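Local coordinates for protein short chain dehydrogenase/reductase (Acinetobacter baumannii, PDB 4IUY) that probably catalyses the coenzyme-dependent oxidation or reduction of a substrate, as a Rossmann-fold member of the short-chain dehydrogenase/reductase family, at residues D[27-32]-D[51-56]; D[33-38]-D[62-67]; D[204-209]-D[245-250]. All blocks are in the same frame, centred on the assembly; numbering follows the deposited sequence.

In the fold
Interactions 1 and 2 are direct neighbours, their centres about 14 Å apart. Strand 29-32 runs straight into the loop 33-38, and Ile56 of interaction 1 packs against Ala35, Leu64 and Leu67 of interaction 2, with Ile56 CB 3.5 Å from Ala35 CB. Together they belong to the nucleotide-binding half of the Rossmann fold, where the Gly-rich loop probably receives the coenzyme; the model is of the apo form. Interaction 3 lies further along the same parallel sheet, on strand 202-208. Its centre is about 16 Å from that of interaction 1 and about 20 Å from that of interaction 2, on the opposite side of the chain's centre from interaction 2.

Interaction 1 of 3, residues D[27-32]-D[51-56]; sequences DKYILI and GANIVI
Lys28 O accepts the backbone N of Asn53 at 2.7 Å and opens a run of parallel-strand bonds. Asn53 O then receives Ile30 N at 2.9 Å, Ile30 O takes Val55 N, and Val55 O takes Ile32 N, the last two both close to straight. Just ahead of the strands, Asp27 N reaches Gly51 O in a nearly linear bond. One water joins Asp27 OD1 to the same Gly51 O, and a second links OD1 to Asn53 ND2. That amide nitrogen also makes a weak bond to Asp27 O, while Asn53 OD1 is held by Gln78 N, so the amide is fixed at both ends.

Asn53 CB lies over one face of the Tyr29 ring, 3.5 Å from the centroid, in a CH-pi contact. CG, turned beside the backbone N (chi1 -57°), carries the amide on across the same ring, with ND2 nearest CE2 and the two planes 34° apart. Val55 CG2 stands at the edge of that ring, near its plane, at 4.3 Å from Tyr29 CD1. The other branch of Val55, CG1, meets Leu31 CD1 at 3.5 Å. On the reverse face of the sheet, Ile30 CG1 rests against Ala52 CB at 3.8 Å, and Ile32 CB faces Ile56 CG2 more loosely; Phe47, Ile43 and Ala44 of helix 38-49 cover this side.

Gly51, at positive phi, is the C-prime residue of the Schellman motif that ends the helix 38-49, and the chain turns there into strand 53-58, completing the first beta-alpha-beta unit of the Rossmann fold.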
loop_
_atom_site.group_PDB
_atom_site.type_symbol
_atom_site.label_atom_id
_atom_site.label_comp_id
_atom_site.label_asym_id
_atom_site.label_seq_id
_atom_site.Cartn_x
_atom_site.Cartn_y
_atom_site.Cartn_z
ATOM N N ASP D 27 -33.542 13.986 -5.599
ATOM C CA ASP D 27 -34.593 13.172 -4.967
ATOM C C ASP D 27 -34.108 11.950 -4.191
ATOM O O ASP D 27 -34.902 11.230 -3.591
ATOM C CB ASP D 27 -35.662 12.757 -5.983
ATOM C CG ASP D 27 -36.350 13.943 -6.612
ATOM O OD1 ASP D 27 -36.724 14.886 -5.876
ATOM O OD2 ASP D 27 -36.489 13.941 -7.852
ATOM N N LYS D 28 -32.806 11.704 -4.211
ATOM C CA LYS D 28 -32.238 10.631 -3.399
ATOM C C LYS D 28 -32.389 11.017 -1.933
ATOM O O LYS D 28 -32.627 12.189 -1.604
ATOM C CB LYS D 28 -30.757 10.406 -3.733
ATOM C CG LYS D 28 -30.489 9.823 -5.117
ATOM C CD LYS D 28 -28.979 9.606 -5.346
ATOM C CE LYS D 28 -28.637 9.127 -6.762
ATOM N NZ LYS D 28 -29.200 7.769 -7.102
ATOM N N TYR D 29 -32.296 10.030 -1.055
ATOM C CA TYR D 29 -32.205 10.316 0.359
ATOM C C TYR D 29 -30.794 10.010 0.841
ATOM O O TYR D 29 -30.286 8.887 0.677
ATOM C CB TYR D 29 -33.274 9.553 1.156
ATOM C CG TYR D 29 -34.661 10.194 1.114
ATOM C CD1 TYR D 29 -35.107 10.992 2.168
ATOM C CD2 TYR D 29 -35.534 9.977 0.053
ATOM C CE1 TYR D 29 -36.366 11.574 2.158
ATOM C CE2 TYR D 29 -36.820 10.551 0.037
ATOM C CZ TYR D 29 -37.226 11.358 1.097
ATOM O OH TYR D 29 -38.487 11.961 1.114
ATOM N N ILE D 30 -30.151 11.034 1.389
ATOM C CA ILE D 30 -28.801 10.922 1.906
ATOM C C ILE D 30 -28.795 10.882 3.440
ATOM O O ILE D 30 -29.259 11.818 4.091
ATOM C CB ILE D 30 -27.946 12.121 1.473
ATOM C CG1 ILE D 30 -28.171 12.452 -0.009
ATOM C CG2 ILE D 30 -26.460 11.830 1.769
ATOM C CD1 ILE D 30 -27.760 11.346 -0.979
ATOM N N LEU D 31 -28.284 9.799 4.020
ATOM C CA LEU D 31 -28.170 9.708 5.474
ATOM C C LEU D 31 -26.764 10.118 5.904
ATOM O O LEU D 31 -25.782 9.549 5.451
ATOM C CB LEU D 31 -28.494 8.303 5.980
ATOM C CG LEU D 31 -28.309 8.014 7.479
ATOM C CD1 LEU D 31 -29.005 9.062 8.346
ATOM C CD2 LEU D 31 -28.883 6.642 7.815
ATOM N N ILE D 32 -26.683 11.132 6.751
ATOM C CA ILE D 32 -25.415 11.695 7.185
ATOM C C ILE D 32 -25.291 11.606 8.688
ATOM O O ILE D 32 -26.061 12.246 9.401
ATOM C CB ILE D 32 -25.302 13.172 6.767
ATOM C CG1 ILE D 32 -25.526 13.291 5.259
ATOM C CG2 ILE D 32 -23.934 13.768 7.168
ATOM C CD1 ILE D 32 -25.725 14.711 4.788
ATOM N N GLY D 51 -30.295 19.026 -4.871
ATOM C CA GLY D 51 -31.675 18.562 -4.980
ATOM C C GLY D 51 -31.976 17.241 -4.289
ATOM O O GLY D 51 -33.002 16.637 -4.536
ATOM N N ALA D 52 -31.080 16.785 -3.422
ATOM C CA ALA D 52 -31.277 15.531 -2.696
ATOM C C ALA D 52 -31.939 15.782 -1.341
ATOM O O ALA D 52 -31.721 16.824 -0.709
ATOM C CB ALA D 52 -29.928 14.796 -2.499
ATOM N N ASN D 53 -32.722 14.808 -0.894
ATOM C CA ASN D 53 -33.322 14.859 0.428
ATOM C C ASN D 53 -32.339 14.454 1.529
ATOM O O ASN D 53 -31.467 13.633 1.321
ATOM C CB ASN D 53 -34.585 13.989 0.468
ATOM C CG ASN D 53 -35.596 14.402 -0.580
ATOM O OD1 ASN D 53 -36.120 15.519 -0.549
ATOM N ND2 ASN D 53 -35.869 13.513 -1.522
ATOM N N ILE D 54 -32.519 15.005 2.719
ATOM C CA ILE D 54 -31.492 14.946 3.750
ATOM C C ILE D 54 -31.977 14.266 5.033
ATOM O O ILE D 54 -33.008 14.635 5.585
ATOM C CB ILE D 54 -31.018 16.399 4.097
ATOM C CG1 ILE D 54 -30.406 17.057 2.865
ATOM C CG2 ILE D 54 -30.011 16.396 5.212
ATOM C CD1 ILE D 54 -29.242 16.253 2.298
ATOM N N VAL D 55 -31.248 13.252 5.486
ATOM C CA VAL D 55 -31.452 12.714 6.835
ATOM C C VAL D 55 -30.197 12.946 7.680
ATOM O O VAL D 55 -29.120 12.410 7.394
ATOM C CB VAL D 55 -31.782 11.213 6.839
ATOM C CG1 VAL D 55 -32.049 10.756 8.287
ATOM C CG2 VAL D 55 -32.988 10.932 5.963
ATOM N N ILE D 56 -30.311 13.772 8.703
ATOM C CA ILE D 56 -29.137 14.103 9.495
ATOM C C ILE D 56 -29.299 13.645 10.926
ATOM O O ILE D 56 -30.395 13.722 11.507
ATOM C CB ILE D 56 -28.846 15.606 9.465
ATOM C CG1 ILE D 56 -30.132 16.414 9.605
ATOM C CG2 ILE D 56 -28.159 15.983 8.155
ATOM C CD1 ILE D 56 -29.896 17.884 9.677
HETATM O O HOH W 1 -37.784 14.266 -3.534
HETATM O O HOH W 2 -35.583 17.444 -4.913
#

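Interaction 2 of 3, residues D[33-38]-D[62-67]; sequences TGASSG and ERLKEL
Ala35 directs its carbonyl O to His41 ND1 in a hydrogen bond within the first turns of helix 38-49, and Leu67 CD2 of the facing segment lies 4.4 Å from that same oxygen. The backbone of Ala35 is tied as well to Cys57 on strand 53-58, which pins the loop against the sheet where Leu64 can reach it. Across the contact the meeting is van der Waals packing. Leu64 does most of the work through one methyl: its CD2 is 3.9 Å from Ala35 CB and equally far from Ala35 C and Ser36 N, so it sits over the peptide link between the two residues. CG of Leu64 is anti to its carbonyl carbon (chi1 -64°), and this turns the branch back toward the loop. At the outer margin Ser36 CB touches Arg63 CB at 3.9 Å, with Arg63 CD only slightly further away; the arginine chain is extended from CG to NE.

Gly34 to Ser37 form a type I turn, and Ser37 OG caps Gly40 N as the N-cap of the helix. The sequence TGASSG opens the TGxxxGxG motif of classical short-chain dehydrogenases, whose loop probably cradles the coenzyme here as in its relatives.

Leu67 of helix 65-75 packs on His41, Ala44 and Glu45, so that helix leans on helix 38-49 just past the loop, and strand 53-58 lies alongside through Ile56, which touches Ala35, Leu64 and Leu67.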
loop_
_atom_site.group_PDB
_atom_site.type_symbol
_atom_site.label_atom_id
_atom_site.label_comp_id
_atom_site.label_asym_id
_atom_site.label_seq_id
_atom_site.Cartn_x
_atom_site.Cartn_y
_atom_site.Cartn_z
ATOM N N THR D 33 -24.349 10.791 9.169
ATOM C CA THR D 33 -24.063 10.742 10.601
ATOM C C THR D 33 -23.038 11.818 10.956
ATOM O O THR D 33 -22.286 12.288 10.102
ATOM C CB THR D 33 -23.509 9.372 11.008
ATOM O OG1 THR D 33 -22.210 9.198 10.412
ATOM C CG2 THR D 33 -24.446 8.240 10.547
ATOM N N GLY D 34 -22.950 12.155 12.233
ATOM C CA GLY D 34 -22.035 13.192 12.657
ATOM C C GLY D 34 -22.364 14.532 12.010
ATOM O O GLY D 34 -21.471 15.319 11.723
ATOM N N ALA D 35 -23.648 14.794 11.785
ATOM C CA ALA D 35 -24.069 15.968 11.025
ATOM C C ALA D 35 -23.822 17.296 11.736
ATOM O O ALA D 35 -23.870 18.353 11.109
ATOM C CB ALA D 35 -25.525 15.859 10.645
ATOM N N SER D 36 -23.525 17.251 13.028
ATOM C CA SER D 36 -23.427 18.494 13.775
ATOM C C SER D 36 -22.090 19.220 13.629
ATOM O O SER D 36 -22.013 20.405 13.943
ATOM C CB SER D 36 -23.741 18.260 15.251
ATOM O OG SER D 36 -22.788 17.384 15.816
ATOM N N SER D 37 -21.061 18.535 13.125
ATOM C CA SER D 37 -19.773 19.195 12.848
ATOM C C SER D 37 -19.884 20.123 11.632
ATOM O O SER D 37 -20.831 20.006 10.851
ATOM C CB SER D 37 -18.690 18.170 12.556
ATOM O OG SER D 37 -18.951 17.556 11.307
ATOM N N GLY D 38 -18.911 21.023 11.469
ATOM C CA GLY D 38 -18.837 21.869 10.289
ATOM C C GLY D 38 -18.847 21.055 8.996
ATOM O O GLY D 38 -19.496 21.439 8.027
ATOM N N GLU D 62 -30.445 19.722 19.219
ATOM C CA GLU D 62 -30.484 21.182 19.197
ATOM C C GLU D 62 -29.407 21.751 18.263
ATOM O O GLU D 62 -29.584 22.824 17.681
ATOM C CB GLU D 62 -30.424 21.787 20.616
ATOM C CG GLU D 62 -29.175 21.497 21.450
ATOM C CD GLU D 62 -29.248 20.191 22.235
ATOM O OE1 GLU D 62 -30.176 19.387 22.002
ATOM O OE2 GLU D 62 -28.383 19.983 23.114
ATOM N N ARG D 63 -28.292 21.037 18.130
ATOM C CA ARG D 63 -27.211 21.425 17.210
ATOM C C ARG D 63 -27.602 21.313 15.716
ATOM O O ARG D 63 -26.849 21.733 14.848
ATOM C CB ARG D 63 -25.949 20.606 17.478
ATOM C CG ARG D 63 -25.413 20.671 18.907
ATOM C CD ARG D 63 -24.137 19.816 19.045
ATOM N NE ARG D 63 -23.801 19.508 20.437
ATOM C CZ ARG D 63 -22.989 20.228 21.205
ATOM N NH1 ARG D 63 -22.390 21.305 20.716
ATOM N NH2 ARG D 63 -22.763 19.855 22.461
ATOM N N LEU D 64 -28.695 20.618 15.418
ATOM C CA LEU D 64 -29.175 20.444 14.040
ATOM C C LEU D 64 -30.233 21.456 13.571
ATOM O O LEU D 64 -30.508 21.562 12.380
ATOM C CB LEU D 64 -29.727 19.026 13.838
ATOM C CG LEU D 64 -28.676 17.918 13.992
ATOM C CD1 LEU D 64 -29.287 16.568 13.611
ATOM C CD2 LEU D 64 -27.321 18.189 13.252
ATOM N N LYS D 65 -30.861 22.162 14.503
ATOM C CA LYS D 65 -32.063 22.937 14.177
ATOM C C LYS D 65 -31.855 24.080 13.186
ATOM O O LYS D 65 -32.699 24.247 12.298
ATOM C CB LYS D 65 -32.696 23.520 15.459
ATOM C CG LYS D 65 -33.191 22.498 16.461
ATOM C CD LYS D 65 -34.257 21.570 15.930
ATOM C CE LYS D 65 -34.815 20.728 17.082
ATOM N NZ LYS D 65 -35.890 19.764 16.687
ATOM N N GLU D 66 -30.774 24.861 13.306
ATOM C CA GLU D 66 -30.552 25.931 12.313
ATOM C C GLU D 66 -30.421 25.390 10.902
ATOM O O GLU D 66 -31.016 25.937 9.973
ATOM C CB GLU D 66 -29.301 26.787 12.536
ATOM C CG GLU D 66 -29.147 27.571 13.770
ATOM C CD GLU D 66 -27.968 28.538 13.630
ATOM O OE1 GLU D 66 -27.461 28.726 12.497
ATOM O OE2 GLU D 66 -27.521 29.082 14.655
ATOM N N LEU D 67 -29.609 24.337 10.765
ATOM C CA LEU D 67 -29.289 23.744 9.487
ATOM C C LEU D 67 -30.540 23.245 8.795
ATOM O O LEU D 67 -30.739 23.533 7.623
ATOM C CB LEU D 67 -28.307 22.580 9.693
ATOM C CG LEU D 67 -27.849 21.720 8.514
ATOM C CD1 LEU D 67 -27.065 22.536 7.505
ATOM C CD2 LEU D 67 -27.030 20.508 9.017
#

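Interaction 3 of 3, residues D[204-209]-D[245-250]; sequences NAIAPG and GPLLLL
The amide of Asn204 carries Leu250 CD2 over one face, 3.9 Å from Asn204 CG, and uses both polar ends at its rim. OD1 receives Ile261 N, and ND2 gives a hydrogen bond to Ile258 O and another, of 2.9 Å, to a water that in turn donates to Leu250 O at 3.1 Å. The buried amide thus ties the start of the segment both to the approach to strand 262-265 and, through the water, to the end of the helix. Nearer the backbone, Asn204 CB meets the other methyl of the leucine, CD1, at 3.7 Å.

The axes of strand 204-208 and helix 245-250 pass 9.5 Å apart and run antiparallel, 176° between directions, which is the layering of a helix on the central parallel sheet of the Rossmann fold. Asn204 and Ile206 point from the strand toward the helix, Ala205 away from it.

With CD1 anti to CA (chi2 169°), Ile206 extends toward the helix, where CD1 rests on Leu247 CD2 at 3.6 Å, the two side chains crossing at about a right angle, and touches Pro246 CB at 4.0 Å. Leu250 instead slides past the isoleucine in the opposite direction, bringing its CD1 to 3.8 Å from Ile206 CG1. Leu250 and Ile206 also share Ile161 of the neighbouring strand 159-163. Leu247 leans on Ile43 and Leu46 of helix 38-49, whereas Pro246 packs against Ile258 of the second subunit and Leu249 against Gly245 of that same subunit.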
loop_
_atom_site.group_PDB
_atom_site.type_symbol
_atom_site.label_atom_id
_atom_site.label_comp_id
_atom_site.label_asym_id
_atom_site.label_seq_id
_atom_site.Cartn_x
_atom_site.Cartn_y
_atom_site.Cartn_z
ATOM N N ASN D 204 -17.307 2.775 -0.550
ATOM C CA ASN D 204 -16.074 3.519 -0.786
ATOM C C ASN D 204 -15.739 4.480 0.346
ATOM O O ASN D 204 -16.568 4.765 1.217
ATOM C CB ASN D 204 -16.158 4.276 -2.106
ATOM C CG ASN D 204 -16.236 3.353 -3.279
ATOM O OD1 ASN D 204 -15.238 2.731 -3.672
ATOM N ND2 ASN D 204 -17.439 3.193 -3.814
ATOM N N ALA D 205 -14.509 4.976 0.331
ATOM C CA ALA D 205 -14.040 5.858 1.382
ATOM C C ALA D 205 -13.481 7.154 0.831
ATOM O O ALA D 205 -12.948 7.197 -0.265
ATOM C CB ALA D 205 -12.961 5.130 2.250
ATOM N N ILE D 206 -13.594 8.209 1.621
ATOM C CA ILE D 206 -12.906 9.448 1.352
ATOM C C ILE D 206 -11.997 9.767 2.528
ATOM O O ILE D 206 -12.432 9.716 3.690
ATOM C CB ILE D 206 -13.898 10.594 1.152
ATOM C CG1 ILE D 206 -14.716 10.314 -0.114
ATOM C CG2 ILE D 206 -13.128 11.927 1.058
ATOM C CD1 ILE D 206 -15.922 11.217 -0.309
ATOM N N ALA D 207 -10.741 10.082 2.222
ATOM C CA ALA D 207 -9.725 10.353 3.228
ATOM C C ALA D 207 -9.263 11.807 3.140
ATOM O O ALA D 207 -8.386 12.140 2.356
ATOM C CB ALA D 207 -8.522 9.402 3.038
ATOM N N PRO D 208 -9.862 12.685 3.945
ATOM C CA PRO D 208 -9.446 14.087 3.923
ATOM C C PRO D 208 -8.083 14.251 4.584
ATOM O O PRO D 208 -7.775 13.476 5.493
ATOM C CB PRO D 208 -10.507 14.780 4.798
ATOM C CG PRO D 208 -11.582 13.766 4.999
ATOM C CD PRO D 208 -10.937 12.444 4.921
ATOM N N GLY D 209 -7.306 15.248 4.154
ATOM C CA GLY D 209 -6.139 15.687 4.913
ATOM C C GLY D 209 -6.567 16.577 6.069
ATOM O O GLY D 209 -7.697 16.493 6.511
ATOM N N GLY D 245 -16.518 17.064 -5.160
ATOM C CA GLY D 245 -16.378 16.190 -6.309
ATOM C C GLY D 245 -16.375 14.710 -5.965
ATOM O O GLY D 245 -17.151 13.954 -6.533
ATOM N N PRO D 246 -15.470 14.280 -5.075
ATOM C CA PRO D 246 -15.464 12.873 -4.655
ATOM C C PRO D 246 -16.790 12.420 -4.008
ATOM O O PRO D 246 -17.223 11.291 -4.234
ATOM C CB PRO D 246 -14.331 12.821 -3.628
ATOM C CG PRO D 246 -13.416 13.934 -4.000
ATOM C CD PRO D 246 -14.304 15.029 -4.541
ATOM N N LEU D 247 -17.413 13.284 -3.217
ATOM C CA LEU D 247 -18.691 12.950 -2.556
ATOM C C LEU D 247 -19.787 12.675 -3.561
ATOM O O LEU D 247 -20.541 11.716 -3.415
ATOM C CB LEU D 247 -19.144 14.063 -1.608
ATOM C CG LEU D 247 -18.449 14.122 -0.247
ATOM C CD1 LEU D 247 -18.693 15.497 0.387
ATOM C CD2 LEU D 247 -18.951 13.007 0.659
ATOM N N LEU D 248 -19.878 13.538 -4.567
ATOM C CA LEU D 248 -20.891 13.402 -5.593
ATOM C C LEU D 248 -20.606 12.195 -6.480
ATOM O O LEU D 248 -21.540 11.459 -6.847
ATOM C CB LEU D 248 -21.021 14.686 -6.417
ATOM C CG LEU D 248 -21.673 15.886 -5.720
ATOM C CD1 LEU D 248 -21.780 17.066 -6.639
ATOM C CD2 LEU D 248 -23.050 15.538 -5.159
ATOM N N LEU D 249 -19.329 11.964 -6.778
ATOM C CA LEU D 249 -18.913 10.786 -7.541
ATOM C C LEU D 249 -19.385 9.493 -6.883
ATOM O O LEU D 249 -19.953 8.634 -7.539
ATOM C CB LEU D 249 -17.381 10.741 -7.677
ATOM C CG LEU D 249 -16.762 9.504 -8.335
ATOM C CD1 LEU D 249 -17.118 9.442 -9.835
ATOM C CD2 LEU D 249 -15.272 9.472 -8.117
ATOM N N LEU D 250 -19.097 9.343 -5.589
ATOM C CA LEU D 250 -19.345 8.100 -4.863
ATOM C C LEU D 250 -20.805 7.926 -4.435
ATOM O O LEU D 250 -21.182 6.864 -3.929
ATOM C CB LEU D 250 -18.417 8.000 -3.656
ATOM C CG LEU D 250 -16.929 7.997 -4.021
ATOM C CD1 LEU D 250 -16.081 7.950 -2.753
ATOM C CD2 LEU D 250 -16.588 6.827 -4.967
HETATM O O HOH W 3 -19.580 4.610 -2.516
#